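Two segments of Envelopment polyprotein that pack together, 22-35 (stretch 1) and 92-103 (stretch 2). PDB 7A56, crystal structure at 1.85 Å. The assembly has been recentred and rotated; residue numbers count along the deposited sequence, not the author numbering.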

# COMPACT_ATOMS: atom_id res chain seq x y z
N ASP A 22 -28.65 18.88 47.04
CA ASP A 22 -28.62 19.92 46.02
C ASP A 22 -27.92 19.43 44.75
O ASP A 22 -27.33 18.35 44.69
N ILE A 23 -27.93 20.29 43.73
CA ILE A 23 -27.39 19.93 42.42
C ILE A 23 -25.87 19.82 42.48
O ILE A 23 -25.28 18.91 41.88
N GLU A 24 -25.22 20.73 43.19
CA GLU A 24 -23.77 20.70 43.31
C GLU A 24 -23.26 19.36 43.82
O GLU A 24 -22.36 18.76 43.22
N ASN A 25 -23.78 18.89 44.96
CA ASN A 25 -23.24 17.66 45.52
C ASN A 25 -23.72 16.44 44.74
O ASN A 25 -23.03 15.42 44.73
N TYR A 26 -24.88 16.52 44.10
CA TYR A 26 -25.30 15.43 43.22
C TYR A 26 -24.33 15.25 42.04
O TYR A 26 -23.86 14.14 41.75
N ILE A 27 -23.97 16.35 41.38
CA ILE A 27 -23.02 16.26 40.29
C ILE A 27 -21.65 15.83 40.80
O ILE A 27 -20.97 15.04 40.15
N ALA A 28 -21.22 16.35 41.96
CA ALA A 28 -19.92 15.93 42.48
C ALA A 28 -19.90 14.44 42.74
O ALA A 28 -18.92 13.75 42.43
N ALA A 29 -21.00 13.91 43.28
CA ALA A 29 -21.09 12.48 43.53
C ALA A 29 -21.01 11.67 42.24
O ALA A 29 -20.34 10.64 42.19
N LEU A 30 -21.74 12.10 41.21
CA LEU A 30 -21.75 11.33 39.98
C LEU A 30 -20.37 11.35 39.32
O LEU A 30 -19.85 10.32 38.87
N GLN A 31 -19.72 12.52 39.30
CA GLN A 31 -18.41 12.56 38.66
C GLN A 31 -17.38 11.75 39.46
O GLN A 31 -16.49 11.10 38.87
N SER A 32 -17.52 11.74 40.79
CA SER A 32 -16.64 10.94 41.63
C SER A 32 -16.82 9.46 41.37
O SER A 32 -15.85 8.70 41.36
N ASP A 33 -18.08 9.03 41.26
CA ASP A 33 -18.38 7.64 40.94
C ASP A 33 -17.76 7.22 39.60
O ASP A 33 -17.19 6.13 39.48
N ILE A 34 -17.95 8.04 38.56
CA ILE A 34 -17.30 7.76 37.27
C ILE A 34 -15.78 7.70 37.41
O ILE A 34 -15.14 6.78 36.88
N ALA A 35 -15.18 8.70 38.05
CA ALA A 35 -13.73 8.72 38.17
C ALA A 35 -13.24 7.47 38.87
O ALA A 35 -12.24 6.86 38.46
N ALA A 92 -28.19 14.86 31.74
CA ALA A 92 -29.28 15.64 32.31
C ALA A 92 -30.21 14.77 33.15
O ALA A 92 -30.37 13.56 32.90
N MET A 93 -30.83 15.39 34.15
CA MET A 93 -31.96 14.78 34.84
C MET A 93 -33.04 14.38 33.85
O MET A 93 -33.23 15.07 32.84
N PRO A 94 -33.75 13.27 34.08
CA PRO A 94 -34.86 12.88 33.20
C PRO A 94 -35.91 13.97 33.13
O PRO A 94 -36.35 14.48 34.16
N ASN A 95 -36.30 14.33 31.90
CA ASN A 95 -37.16 15.48 31.63
C ASN A 95 -36.74 16.66 32.49
O ASN A 95 -37.58 17.40 33.02
N GLY A 96 -35.43 16.85 32.65
CA GLY A 96 -34.94 17.71 33.70
C GLY A 96 -33.75 18.53 33.26
O GLY A 96 -33.45 18.59 32.07
N GLU A 97 -33.06 19.14 34.21
CA GLU A 97 -32.03 20.10 33.88
C GLU A 97 -30.70 19.39 33.58
O GLU A 97 -30.48 18.25 33.98
N SER A 98 -29.84 20.10 32.87
CA SER A 98 -28.50 19.59 32.55
C SER A 98 -27.62 19.53 33.79
O SER A 98 -27.67 20.41 34.64
N LEU A 99 -26.81 18.49 33.89
CA LEU A 99 -25.97 18.26 35.06
C LEU A 99 -24.50 18.45 34.71
O LEU A 99 -23.83 19.32 35.29
N PHE A 100 -23.97 17.65 33.78
CA PHE A 100 -22.57 17.86 33.43
C PHE A 100 -22.32 17.20 32.09
O PHE A 100 -23.23 16.60 31.51
N SER A 101 -21.07 17.26 31.62
CA SER A 101 -20.72 16.73 30.32
C SER A 101 -19.60 15.70 30.44
O SER A 101 -18.75 15.77 31.35
N ILE A 102 -19.67 14.69 29.58
CA ILE A 102 -18.61 13.70 29.37
C ILE A 102 -18.16 13.87 27.94
O ILE A 102 -18.99 13.85 27.02
N ILE A 103 -16.85 14.00 27.74
CA ILE A 103 -16.26 14.15 26.41
C ILE A 103 -15.48 12.87 26.11
O ILE A 103 -14.73 12.38 26.97

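This is an apolar helix-on-strand contact, with no direct hydrogen bond between the stretches and one water bridging them. Helix 23-35 runs at 27° to strand 98-103, 8.7 Å away at closest approach. Ile23, Tyr26, Ile27, Leu30 and Ile34 point toward the strand, as expected for one face of a helix.

Phe100 (chi1 p) points back at the helix and has the largest covered area. Its ring meets Ile27 CG2 at CD1 (3.6 Å) and Leu30 CB at CE1 (3.8 Å). Ile34 CD1 lies at the ring edge, 3.7 Å from Phe100 CZ. Gln31, extended in m,t, lays its CG over one ring face, 3.8 Å from the Phe100 centroid, a CH-pi contact.

Leu99 (m,t) starts sideways, but its end reaches the helix. Leu99 CD2 touches Ile23 CD1 (3.5 Å), Tyr26 CD2 (3.8 Å) and Ile27 CG1 (3.8 Å). Met93 (m,m,m) also turns inward at its end. Its SD sits 3.4 Å from Tyr26 CE2, at the edge of the tyrosine ring. Ile102 CD1 meets Ile34 CD1 at 4.0 Å.

Water 1 donates to Ser101 O (2.7 Å) and accepts a weak bond from Gln31 NE2 (2.6 Å). Gln31 thus combines ring packing with the polar link.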

# COMPACT_ATOMS: atom_id res chain seq x y z
CB ASP A 22 -27.88 21.15 46.55
CG ASP A 22 -26.42 20.85 46.87
OD1 ASP A 22 -25.60 20.86 45.95
OD2 ASP A 22 -26.08 20.59 48.04
CB ILE A 23 -27.86 20.95 41.37
CG1 ILE A 23 -29.13 20.46 40.71
CG2 ILE A 23 -26.83 21.17 40.31
CD1 ILE A 23 -28.94 19.19 39.96
CB GLU A 24 -23.28 21.83 44.23
CG GLU A 24 -21.74 21.88 44.35
CD GLU A 24 -21.25 22.21 45.77
OE1 GLU A 24 -20.12 21.79 46.14
OE2 GLU A 24 -22.02 22.90 46.50
CB ASN A 25 -23.59 17.51 47.02
CG ASN A 25 -22.48 18.05 47.95
OD1 ASN A 25 -21.49 17.35 48.32
ND2 ASN A 25 -22.65 19.31 48.34
CB TYR A 26 -26.73 15.71 42.77
CG TYR A 26 -27.40 14.57 42.04
CD1 TYR A 26 -27.44 13.29 42.59
CD2 TYR A 26 -28.03 14.78 40.82
CE1 TYR A 26 -28.07 12.25 41.92
CE2 TYR A 26 -28.67 13.73 40.15
CZ TYR A 26 -28.69 12.48 40.71
OH TYR A 26 -29.32 11.47 40.06
CB ILE A 27 -22.94 17.61 39.56
CG1 ILE A 27 -24.30 17.93 38.96
CG2 ILE A 27 -21.84 17.59 38.49
CD1 ILE A 27 -24.42 19.40 38.66
CB ALA A 28 -19.56 16.67 43.78
CB ALA A 29 -22.39 12.16 44.26
CB LEU A 30 -22.82 11.85 39.03
CG LEU A 30 -24.25 11.74 39.53
CD1 LEU A 30 -25.13 12.66 38.73
CD2 LEU A 30 -24.73 10.30 39.41
CB GLN A 31 -18.00 14.03 38.49
CG GLN A 31 -18.84 14.75 37.44
CD GLN A 31 -18.56 16.25 37.39
OE1 GLN A 31 -18.37 16.88 38.42
NE2 GLN A 31 -18.52 16.82 36.19
CB SER A 32 -16.95 11.20 43.11
OG SER A 32 -16.02 12.05 43.67
CB ASP A 33 -19.90 7.46 40.90
CG ASP A 33 -20.51 7.40 42.30
OD1 ASP A 33 -19.78 7.31 43.31
OD2 ASP A 33 -21.74 7.48 42.38
CB ILE A 34 -17.71 8.81 36.21
CG1 ILE A 34 -19.20 8.71 35.95
CG2 ILE A 34 -16.85 8.60 34.92
CD1 ILE A 34 -19.87 10.00 35.35
CB ALA A 35 -13.24 9.96 38.93
CB ALA A 92 -30.09 16.32 31.18
CB MET A 93 -32.53 15.76 35.86
CG MET A 93 -31.58 16.12 36.96
SD MET A 93 -31.17 14.70 38.00
CE MET A 93 -32.68 14.62 39.00
CB PRO A 94 -35.42 11.62 33.86
CG PRO A 94 -34.33 11.13 34.71
CD PRO A 94 -33.57 12.31 35.18
CB ASN A 95 -38.63 15.12 31.89
CG ASN A 95 -38.97 13.67 31.51
OD1 ASN A 95 -38.61 13.19 30.42
ND2 ASN A 95 -39.66 12.96 32.41
CB GLU A 97 -31.83 21.06 35.04
CG GLU A 97 -31.74 20.34 36.38
CD GLU A 97 -31.43 21.32 37.49
OE1 GLU A 97 -30.55 22.19 37.28
OE2 GLU A 97 -32.08 21.25 38.56
CB SER A 98 -27.84 20.47 31.48
OG SER A 98 -28.37 20.19 30.19
CB LEU A 99 -26.21 16.85 35.61
CG LEU A 99 -27.59 16.48 36.19
CD1 LEU A 99 -27.81 15.00 36.04
CD2 LEU A 99 -27.68 16.87 37.66
CB PHE A 100 -21.58 17.34 34.50
CG PHE A 100 -21.70 15.86 34.77
CD1 PHE A 100 -22.60 15.39 35.71
CD2 PHE A 100 -20.86 14.95 34.13
CE1 PHE A 100 -22.73 14.06 35.98
CE2 PHE A 100 -20.99 13.57 34.37
CZ PHE A 100 -21.92 13.13 35.33
CB SER A 101 -20.31 17.84 29.37
OG SER A 101 -19.00 18.26 29.70
CB ILE A 102 -19.13 12.27 29.61
CG1 ILE A 102 -19.59 12.09 31.08
CG2 ILE A 102 -18.09 11.23 29.27
CD1 ILE A 102 -20.18 10.70 31.38
CB ILE A 103 -15.37 15.41 26.38
CG1 ILE A 103 -16.27 16.67 26.43
CG2 ILE A 103 -14.42 15.47 25.14
CD1 ILE A 103 -15.47 17.93 26.83
O HOH W 1 -18.05 17.03 33.60